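Local coordinates for arginine 3rd transport system periplasmic binding protein (Legionella pneumophila subsp. pneumophila str. Philadelphia 1, PDB 3KZG) that probably binds arginine in the periplasm and hands it to a membrane transporter for uptake, at residues N4-S10 with E63-A69; E36-R40 with E214-T220; L144-S148 with K178-L182. One frame throughout, in Å; residues are numbered along the deposited sequence.

Contact 1 (N4-S10 with E63-A69)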
loop_
_atom_site.group_PDB
_atom_site.type_symbol
_atom_site.label_atom_id
_atom_site.label_comp_id
_atom_site.label_asym_id
_atom_site.label_seq_id
_atom_site.Cartn_x
_atom_site.Cartn_y
_atom_site.Cartn_z
ATOM N N ASN A 4 -28.936 -6.185 -20.985
ATOM C CA ASN A 4 -28.826 -4.738 -21.108
ATOM C C ASN A 4 -29.692 -4.111 -20.024
ATOM O O ASN A 4 -30.875 -4.432 -19.895
ATOM C CB ASN A 4 -29.306 -4.295 -22.494
ATOM C CG ASN A 4 -28.987 -2.836 -22.794
ATOM O OD1 ASN A 4 -29.209 -2.365 -23.908
ATOM N ND2 ASN A 4 -28.465 -2.117 -21.805
ATOM N N LEU A 5 -29.093 -3.218 -19.242
ATOM C CA LEU A 5 -29.803 -2.560 -18.158
ATOM C C LEU A 5 -30.100 -1.097 -18.454
ATOM O O LEU A 5 -29.364 -0.433 -19.183
ATOM C CB LEU A 5 -28.990 -2.659 -16.865
ATOM C CG LEU A 5 -28.673 -4.061 -16.334
ATOM C CD1 LEU A 5 -27.727 -3.959 -15.142
ATOM C CD2 LEU A 5 -29.963 -4.766 -15.941
ATOM N N THR A 6 -31.194 -0.611 -17.877
ATOM C CA THR A 6 -31.616 0.773 -18.027
ATOM C C THR A 6 -31.566 1.396 -16.636
ATOM O O THR A 6 -32.346 1.033 -15.756
ATOM C CB THR A 6 -33.059 0.853 -18.587
ATOM O OG1 THR A 6 -33.081 0.319 -19.920
ATOM C CG2 THR A 6 -33.553 2.295 -18.608
ATOM N N ILE A 7 -30.636 2.325 -16.437
ATOM C CA ILE A 7 -30.488 2.968 -15.140
ATOM C C ILE A 7 -30.984 4.406 -15.125
ATOM O O ILE A 7 -30.619 5.213 -15.972
ATOM C CB ILE A 7 -29.009 2.977 -14.673
ATOM C CG1 ILE A 7 -28.440 1.557 -14.668
ATOM C CG2 ILE A 7 -28.912 3.574 -13.274
ATOM C CD1 ILE A 7 -28.077 1.042 -16.033
ATOM N N GLY A 8 -31.821 4.715 -14.145
ATOM C CA GLY A 8 -32.327 6.064 -14.014
ATOM C C GLY A 8 -31.405 6.841 -13.095
ATOM O O GLY A 8 -30.939 6.308 -12.088
ATOM N N THR A 9 -31.126 8.092 -13.453
ATOM C CA THR A 9 -30.266 8.964 -12.653
ATOM C C THR A 9 -30.849 10.368 -12.762
ATOM O O THR A 9 -31.592 10.651 -13.700
ATOM C CB THR A 9 -28.816 8.960 -13.184
ATOM O OG1 THR A 9 -27.980 9.719 -12.300
ATOM C CG2 THR A 9 -28.755 9.560 -14.581
ATOM N N SER A 10 -30.536 11.248 -11.814
ATOM C CA SER A 10 -31.088 12.599 -11.864
ATOM C C SER A 10 -30.480 13.407 -13.002
ATOM O O SER A 10 -29.506 12.985 -13.628
ATOM C CB SER A 10 -30.872 13.328 -10.537
ATOM O OG SER A 10 -29.507 13.606 -10.326
ATOM N N GLU A 63 -39.799 1.611 -15.331
ATOM C CA GLU A 63 -39.357 2.385 -16.489
ATOM C C GLU A 63 -37.846 2.176 -16.592
ATOM O O GLU A 63 -37.248 2.306 -17.662
ATOM C CB GLU A 63 -39.652 3.878 -16.290
ATOM C CG GLU A 63 -41.130 4.236 -16.209
ATOM C CD GLU A 63 -41.357 5.733 -16.053
ATOM O OE1 GLU A 63 -40.859 6.504 -16.900
ATOM O OE2 GLU A 63 -42.034 6.140 -15.087
ATOM N N VAL A 64 -37.242 1.853 -15.452
ATOM C CA VAL A 64 -35.811 1.603 -15.361
ATOM C C VAL A 64 -35.572 0.404 -14.449
ATOM O O VAL A 64 -36.386 0.103 -13.577
ATOM C CB VAL A 64 -35.068 2.813 -14.782
ATOM C CG1 VAL A 64 -35.264 4.016 -15.690
ATOM C CG2 VAL A 64 -35.572 3.108 -13.384
ATOM N N ASP A 65 -34.450 -0.276 -14.647
ATOM C CA ASP A 65 -34.127 -1.446 -13.837
ATOM C C ASP A 65 -33.535 -1.080 -12.485
ATOM O O ASP A 65 -33.804 -1.735 -11.476
ATOM C CB ASP A 65 -33.147 -2.336 -14.594
ATOM C CG ASP A 65 -33.712 -2.826 -15.896
ATOM O OD1 ASP A 65 -34.799 -3.435 -15.857
ATOM O OD2 ASP A 65 -33.080 -2.605 -16.952
ATOM N N LEU A 66 -32.729 -0.027 -12.476
ATOM C CA LEU A 66 -32.068 0.428 -11.261
ATOM C C LEU A 66 -32.007 1.948 -11.226
ATOM O O LEU A 66 -32.270 2.614 -12.225
ATOM C CB LEU A 66 -30.642 -0.129 -11.215
ATOM C CG LEU A 66 -30.490 -1.648 -11.226
ATOM C CD1 LEU A 66 -29.047 -2.017 -11.516
ATOM C CD2 LEU A 66 -30.951 -2.217 -9.888
ATOM N N VAL A 67 -31.664 2.485 -10.060
ATOM C CA VAL A 67 -31.523 3.922 -9.886
ATOM C C VAL A 67 -30.266 4.218 -9.076
ATOM O O VAL A 67 -29.990 3.560 -8.071
ATOM C CB VAL A 67 -32.732 4.541 -9.151
ATOM C CG1 VAL A 67 -32.389 5.943 -8.674
ATOM C CG2 VAL A 67 -33.932 4.593 -10.085
ATOM N N ILE A 68 -29.501 5.196 -9.548
ATOM C CA ILE A 68 -28.288 5.644 -8.880
ATOM C C ILE A 68 -28.233 7.157 -9.060
ATOM O O ILE A 68 -28.049 7.663 -10.165
ATOM C CB ILE A 68 -27.015 4.984 -9.467
ATOM C CG1 ILE A 68 -25.786 5.451 -8.681
ATOM C CG2 ILE A 68 -26.880 5.293 -10.958
ATOM C CD1 ILE A 68 -24.505 4.729 -9.044
ATOM N N ALA A 69 -28.434 7.869 -7.961
ATOM C CA ALA A 69 -28.424 9.320 -7.964
ATOM C C ALA A 69 -28.238 9.752 -6.524
ATOM O O ALA A 69 -29.189 10.196 -5.876
ATOM C CB ALA A 69 -29.741 9.842 -8.506
#
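The carbonyl oxygen of T6 is gripped by two successive amides across the contact: D65 N gives a short bond of 2.7 Å to T6 O, and L66 N reaches T6 O over 3.5 Å, a weak bond. D65 also takes the other polar group of the same residue. With D65 CG beside its own backbone N (chi1 -61°), the carboxylate swings back to the strand, and T6 N donates to D65 OD2 at 2.9 Å, meeting that oxygen on its anti side, 18° out of the carboxylate plane. Further along, the pairing becomes that of a parallel sheet. G8 N donates to L66 O at 2.9 Å, and I68 N meets G8 O at 3.1 Å. The row ends on a side chain, T9 OG1, which donates to I68 O at 3.0 Å.

Apolar groups pack on both faces. On the face of I7 and L66, I7 CG2 meets I68 CG2 at 3.5 Å, the two side chains meeting at a slant, and M34 and C38 of helix 29-40 pack against this side. On the other, V64 packs against the backbone of G8, its CG1 touching T6 CG2 at 3.8 Å; L55 and L59 of helix 55-60 cover neighbouring V67. The far edge of 4-10 pairs with strand 44-50. These backbone groups are thus met by neighbouring strands and by the side chains of D65 and T9, while the helices cover the faces; next to D65, a carboxylate oxygen rather than a backbone carbonyl is the acceptor for T6 N.

Contact 2 (E36-R40 with E214-T220)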
loop_
_atom_site.group_PDB
_atom_site.type_symbol
_atom_site.label_atom_id
_atom_site.label_comp_id
_atom_site.label_asym_id
_atom_site.label_seq_id
_atom_site.Cartn_x
_atom_site.Cartn_y
_atom_site.Cartn_z
ATOM N N GLU A 36 -19.084 0.990 -14.738
ATOM C CA GLU A 36 -18.137 -0.071 -14.405
ATOM C C GLU A 36 -18.831 -1.324 -13.849
ATOM O O GLU A 36 -18.454 -2.447 -14.188
ATOM C CB GLU A 36 -17.112 0.463 -13.401
ATOM C CG GLU A 36 -16.080 -0.536 -12.931
ATOM C CD GLU A 36 -15.297 -1.158 -14.064
ATOM O OE1 GLU A 36 -15.164 -0.509 -15.122
ATOM O OE2 GLU A 36 -14.801 -2.291 -13.888
ATOM N N ILE A 37 -19.839 -1.131 -13.002
ATOM C CA ILE A 37 -20.574 -2.254 -12.429
ATOM C C ILE A 37 -21.258 -3.077 -13.529
ATOM O O ILE A 37 -21.296 -4.309 -13.465
ATOM C CB ILE A 37 -21.643 -1.766 -11.419
ATOM C CG1 ILE A 37 -20.956 -1.184 -10.178
ATOM C CG2 ILE A 37 -22.568 -2.912 -11.028
ATOM C CD1 ILE A 37 -21.905 -0.603 -9.161
ATOM N N CYS A 38 -21.790 -2.395 -14.538
ATOM C CA CYS A 38 -22.463 -3.076 -15.639
ATOM C C CYS A 38 -21.519 -3.930 -16.480
ATOM O O CYS A 38 -21.893 -5.023 -16.897
ATOM C CB CYS A 38 -23.185 -2.067 -16.536
ATOM S SG CYS A 38 -24.677 -1.379 -15.803
ATOM N N ARG A 39 -20.299 -3.460 -16.731
ATOM C CA ARG A 39 -19.377 -4.261 -17.531
ATOM C C ARG A 39 -18.988 -5.527 -16.778
ATOM O O ARG A 39 -18.757 -6.577 -17.381
ATOM C CB ARG A 39 -18.119 -3.468 -17.911
ATOM C CG ARG A 39 -17.228 -3.053 -16.760
ATOM C CD ARG A 39 -15.984 -2.330 -17.283
ATOM N NE ARG A 39 -15.019 -3.246 -17.887
ATOM C CZ ARG A 39 -14.226 -4.059 -17.194
ATOM N NH1 ARG A 39 -14.276 -4.070 -15.869
ATOM N NH2 ARG A 39 -13.386 -4.868 -17.826
ATOM N N ARG A 40 -18.921 -5.420 -15.454
ATOM C CA ARG A 40 -18.582 -6.559 -14.612
ATOM C C ARG A 40 -19.770 -7.513 -14.586
ATOM O O ARG A 40 -19.612 -8.708 -14.368
ATOM C CB ARG A 40 -18.219 -6.085 -13.201
ATOM C CG ARG A 40 -16.859 -5.406 -13.157
ATOM C CD ARG A 40 -16.555 -4.770 -11.811
ATOM N NE ARG A 40 -15.276 -4.072 -11.856
ATOM C CZ ARG A 40 -14.134 -4.549 -11.373
ATOM N NH1 ARG A 40 -14.096 -5.742 -10.787
ATOM N NH2 ARG A 40 -13.023 -3.838 -11.492
ATOM N N GLU A 214 -15.730 -6.795 -4.977
ATOM C CA GLU A 214 -14.571 -7.115 -5.809
ATOM C C GLU A 214 -13.881 -5.849 -6.313
ATOM O O GLU A 214 -12.677 -5.852 -6.563
ATOM C CB GLU A 214 -15.012 -7.996 -6.980
ATOM C CG GLU A 214 -15.871 -9.164 -6.514
ATOM C CD GLU A 214 -16.435 -9.997 -7.640
ATOM O OE1 GLU A 214 -16.908 -9.419 -8.637
ATOM O OE2 GLU A 214 -16.421 -11.239 -7.512
HETATM N N MSE A 215 -14.635 -4.765 -6.470
HETATM C CA MSE A 215 -14.043 -3.502 -6.917
HETATM C C MSE A 215 -13.269 -2.852 -5.771
HETATM O O MSE A 215 -12.267 -2.170 -5.983
HETATM C CB MSE A 215 -15.126 -2.525 -7.395
HETATM C CG MSE A 215 -15.661 -2.791 -8.795
HETATM SE SE MSE A 215 -17.039 -1.571 -9.225
HETATM C CE MSE A 215 -15.923 -0.003 -9.532
ATOM N N GLU A 216 -13.753 -3.050 -4.553
ATOM C CA GLU A 216 -13.085 -2.471 -3.405
ATOM C C GLU A 216 -11.820 -3.270 -3.146
ATOM O O GLU A 216 -10.831 -2.737 -2.650
ATOM C CB GLU A 216 -14.019 -2.486 -2.189
ATOM C CG GLU A 216 -15.331 -1.770 -2.478
ATOM C CD GLU A 216 -16.298 -1.757 -1.315
ATOM O OE1 GLU A 216 -16.510 -2.810 -0.684
ATOM O OE2 GLU A 216 -16.869 -0.683 -1.045
ATOM N N ALA A 217 -11.842 -4.543 -3.524
ATOM C CA ALA A 217 -10.687 -5.406 -3.307
ATOM C C ALA A 217 -9.571 -5.288 -4.354
ATOM O O ALA A 217 -8.410 -5.513 -4.026
ATOM C CB ALA A 217 -11.143 -6.854 -3.190
ATOM N N ASP A 218 -9.900 -4.940 -5.599
ATOM C CA ASP A 218 -8.863 -4.835 -6.626
ATOM C C ASP A 218 -8.375 -3.418 -6.916
ATOM O O ASP A 218 -7.629 -3.204 -7.872
ATOM C CB ASP A 218 -9.308 -5.504 -7.939
ATOM C CG ASP A 218 -10.507 -4.824 -8.582
ATOM O OD1 ASP A 218 -10.689 -3.603 -8.396
ATOM O OD2 ASP A 218 -11.260 -5.516 -9.295
ATOM N N GLY A 219 -8.793 -2.451 -6.102
ATOM C CA GLY A 219 -8.351 -1.080 -6.294
ATOM C C GLY A 219 -9.119 -0.233 -7.294
ATOM O O GLY A 219 -8.895 0.972 -7.389
ATOM N N THR A 220 -10.020 -0.848 -8.047
ATOM C CA THR A 220 -10.800 -0.103 -9.028
ATOM C C THR A 220 -11.650 0.968 -8.342
ATOM O O THR A 220 -11.698 2.116 -8.786
ATOM C CB THR A 220 -11.721 -1.035 -9.828
ATOM O OG1 THR A 220 -10.945 -2.090 -10.410
ATOM C CG2 THR A 220 -12.411 -0.259 -10.944
HETATM O O HOH W 1 -16.121 -7.820 -10.600
#
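R40 reaches from helix 29-40 across selenomethionine M215 to D218. From CB the chain leaves beside the backbone N (chi1 -73°) and runs extended through CG to NE, passing I211 of helix 202-217. CD and NE lie against M215 CG, which stands over one face of the guanidinium, 3.3 Å from R40 NE. That same NE bonds E36 OE2 at 2.7 Å, one turn back on its own helix; R39 NH1 binds this oxygen too. At the tip both terminal nitrogens close end-on upon a single atom: R40 NH1 lies 3.2 Å and R40 NH2 3.3 Å from D218 OD2, a salt bridge in which the two flat groups are turned 44° apart. R40 NH1 also donates to a water at 2.9 Å, which passes the link on to E214 OE1. Two acids, E36 on the helix of R40 itself and D218 at the end of helix 202-217, hold the guanidinium, which would fix its rotation.

Alongside, M215 CE touches E36 CG at 3.4 Å and its selenium lies against I37 CG1. D218 itself is held by its other oxygen, OD1, which accepts from T220 N at 2.9 Å: an Asx turn at the joint between helix 202-217 and helix 220-228. The contact is helix-helix packing closed by a salt-bridge network of E36, R39, R40 and D218, by which the C-terminal helices clasp the N-terminal lobe of a two-lobed periplasmic binding protein fold.

Contact 3 (L144-S148 with K178-L182); sequences LLGLS and KKYKL
Helix segment L144-S148 runs nearly perpendicular to strand 180-182, at 101° with the axes 12.4 Å apart at closest approach, and the nearest CA atoms, of S148 and K179, are 9.1 Å apart, so long side chains bridge the gap. Y180 is the main one. Its CG sits beside the backbone N (chi1 -57°), and the ring reaches to the helix, where two leucines one turn apart receive it: L147 CD2 lies 3.9 Å from Y180 CE1, approaching obliquely, and L144 CD2 comes within 4.1 Å of Y180 OH, its side chain crossing that of the tyrosine at about a right angle.

K179 travels alongside. Its CG stands over the centre of one face of the Y180 ring, 4.1 Å above the plane, and the chain continues extended until K179 NZ is 2.8 Å from S148 OG. The ammonium also makes a salt bridge with E169, whose OE1 is also hydrogen-bonded to Y180 OH, so one carboxylate ties the ends of both neighbouring residues. A water completes the polar side: it lies 2.7 Å from S148 OG, and donates weakly to both L144 O and Y180 OH. Apolar groups thus meet the tyrosine where it touches the leucines, while its hydroxyl joins a small cluster of lysine, serine, glutamate and water.

W165 of helix 159-166 packs on both L144 and Y180, and strand 91-97 adds I95 against Y180 and T97 against L147. Strand 180-188 pairs with that strand through K181 and T96, at an outer edge of the five-stranded sheet, where helix 140-148 is packed against it.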
loop_
_atom_site.group_PDB
_atom_site.type_symbol
_atom_site.label_atom_id
_atom_site.label_comp_id
_atom_site.label_asym_id
_atom_site.label_seq_id
_atom_site.Cartn_x
_atom_site.Cartn_y
_atom_site.Cartn_z
ATOM N N LEU A 144 -30.403 26.733 -6.180
ATOM C CA LEU A 144 -29.240 27.604 -6.187
ATOM C C LEU A 144 -29.630 29.004 -6.662
ATOM O O LEU A 144 -29.045 30.001 -6.226
ATOM C CB LEU A 144 -28.137 27.009 -7.069
ATOM C CG LEU A 144 -27.481 25.747 -6.500
ATOM C CD1 LEU A 144 -26.419 25.237 -7.465
ATOM C CD2 LEU A 144 -26.866 26.051 -5.135
ATOM N N LEU A 145 -30.630 29.074 -7.539
ATOM C CA LEU A 145 -31.116 30.355 -8.048
ATOM C C LEU A 145 -31.814 31.062 -6.905
ATOM O O LEU A 145 -31.650 32.265 -6.713
ATOM C CB LEU A 145 -32.114 30.154 -9.195
ATOM C CG LEU A 145 -32.866 31.410 -9.660
ATOM C CD1 LEU A 145 -31.881 32.460 -10.138
ATOM C CD2 LEU A 145 -33.841 31.050 -10.777
ATOM N N GLY A 146 -32.605 30.296 -6.156
ATOM C CA GLY A 146 -33.321 30.854 -5.025
ATOM C C GLY A 146 -32.342 31.433 -4.030
ATOM O O GLY A 146 -32.550 32.523 -3.497
ATOM N N LEU A 147 -31.260 30.699 -3.786
ATOM C CA LEU A 147 -30.229 31.137 -2.857
ATOM C C LEU A 147 -29.628 32.457 -3.344
ATOM O O LEU A 147 -29.517 33.415 -2.578
ATOM C CB LEU A 147 -29.135 30.072 -2.748
ATOM C CG LEU A 147 -27.972 30.364 -1.792
ATOM C CD1 LEU A 147 -28.511 30.535 -0.381
ATOM C CD2 LEU A 147 -26.948 29.221 -1.846
ATOM N N SER A 148 -29.245 32.495 -4.618
ATOM C CA SER A 148 -28.661 33.689 -5.223
ATOM C C SER A 148 -29.604 34.880 -5.120
ATOM O O SER A 148 -29.170 35.991 -4.822
ATOM C CB SER A 148 -28.342 33.446 -6.701
ATOM O OG SER A 148 -27.323 32.487 -6.866
ATOM N N LYS A 178 -14.723 33.570 -4.176
ATOM C CA LYS A 178 -15.804 32.596 -4.179
ATOM C C LYS A 178 -17.187 33.226 -4.077
ATOM O O LYS A 178 -17.340 34.346 -3.592
ATOM C CB LYS A 178 -15.617 31.604 -3.027
ATOM C CG LYS A 178 -14.355 30.772 -3.125
ATOM C CD LYS A 178 -14.267 29.761 -1.994
ATOM C CE LYS A 178 -13.011 28.915 -2.119
ATOM N NZ LYS A 178 -12.888 27.912 -1.027
ATOM N N LYS A 179 -18.194 32.492 -4.544
ATOM C CA LYS A 179 -19.577 32.945 -4.485
ATOM C C LYS A 179 -20.264 32.270 -3.304
ATOM O O LYS A 179 -21.217 32.808 -2.733
ATOM C CB LYS A 179 -20.325 32.583 -5.772
ATOM C CG LYS A 179 -21.834 32.841 -5.699
ATOM C CD LYS A 179 -22.554 32.392 -6.961
ATOM C CE LYS A 179 -24.061 32.635 -6.858
ATOM N NZ LYS A 179 -24.780 32.274 -8.120
ATOM N N TYR A 180 -19.761 31.095 -2.937
ATOM C CA TYR A 180 -20.327 30.325 -1.832
ATOM C C TYR A 180 -19.358 30.113 -0.673
ATOM O O TYR A 180 -18.148 30.303 -0.806
ATOM C CB TYR A 180 -20.776 28.946 -2.336
ATOM C CG TYR A 180 -21.768 28.986 -3.472
ATOM C CD1 TYR A 180 -23.082 29.413 -3.266
ATOM C CD2 TYR A 180 -21.392 28.603 -4.759
ATOM C CE1 TYR A 180 -23.999 29.457 -4.318
ATOM C CE2 TYR A 180 -22.295 28.644 -5.815
ATOM C CZ TYR A 180 -23.597 29.070 -5.589
ATOM O OH TYR A 180 -24.496 29.096 -6.637
ATOM N N LYS A 181 -19.918 29.715 0.466
ATOM C CA LYS A 181 -19.148 29.399 1.663
ATOM C C LYS A 181 -19.938 28.341 2.438
ATOM O O LYS A 181 -21.174 28.374 2.473
ATOM C CB LYS A 181 -18.912 30.640 2.542
ATOM C CG LYS A 181 -20.156 31.258 3.155
ATOM C CD LYS A 181 -19.775 32.334 4.167
ATOM C CE LYS A 181 -20.992 33.072 4.693
ATOM N NZ LYS A 181 -20.614 34.152 5.649
ATOM N N LEU A 182 -19.223 27.398 3.039
ATOM C CA LEU A 182 -19.852 26.327 3.802
ATOM C C LEU A 182 -20.096 26.767 5.238
ATOM O O LEU A 182 -19.287 27.485 5.828
ATOM C CB LEU A 182 -18.965 25.080 3.792
ATOM C CG LEU A 182 -18.399 24.610 2.451
ATOM C CD1 LEU A 182 -17.658 23.294 2.657
ATOM C CD2 LEU A 182 -19.517 24.441 1.431
HETATM O O HOH W 2 -27.092 30.296 -8.420
#

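Overall arrangement
Contacts 1 and 2 belong to one lobe and contact 3 to the other, as expected for a two-lobed solute-binding protein. Contact 1 lies in the sheet containing strand 4-13; contact 2 is centred 19 Å away. Contact 1 packs on helix 29-40, which carries one segment of contact 2, with C38 touching L5 and I7. Contact 3, on the five-stranded sheet of the second lobe, is centred 30 Å from contact 1 and 36 Å from contact 2. Along the chain, contact 1 closes before contact 3 opens, and contact 3 is nested in the loop closed by contact 2. The chain therefore builds most of one lobe, makes the second, and returns to the first with its last helices.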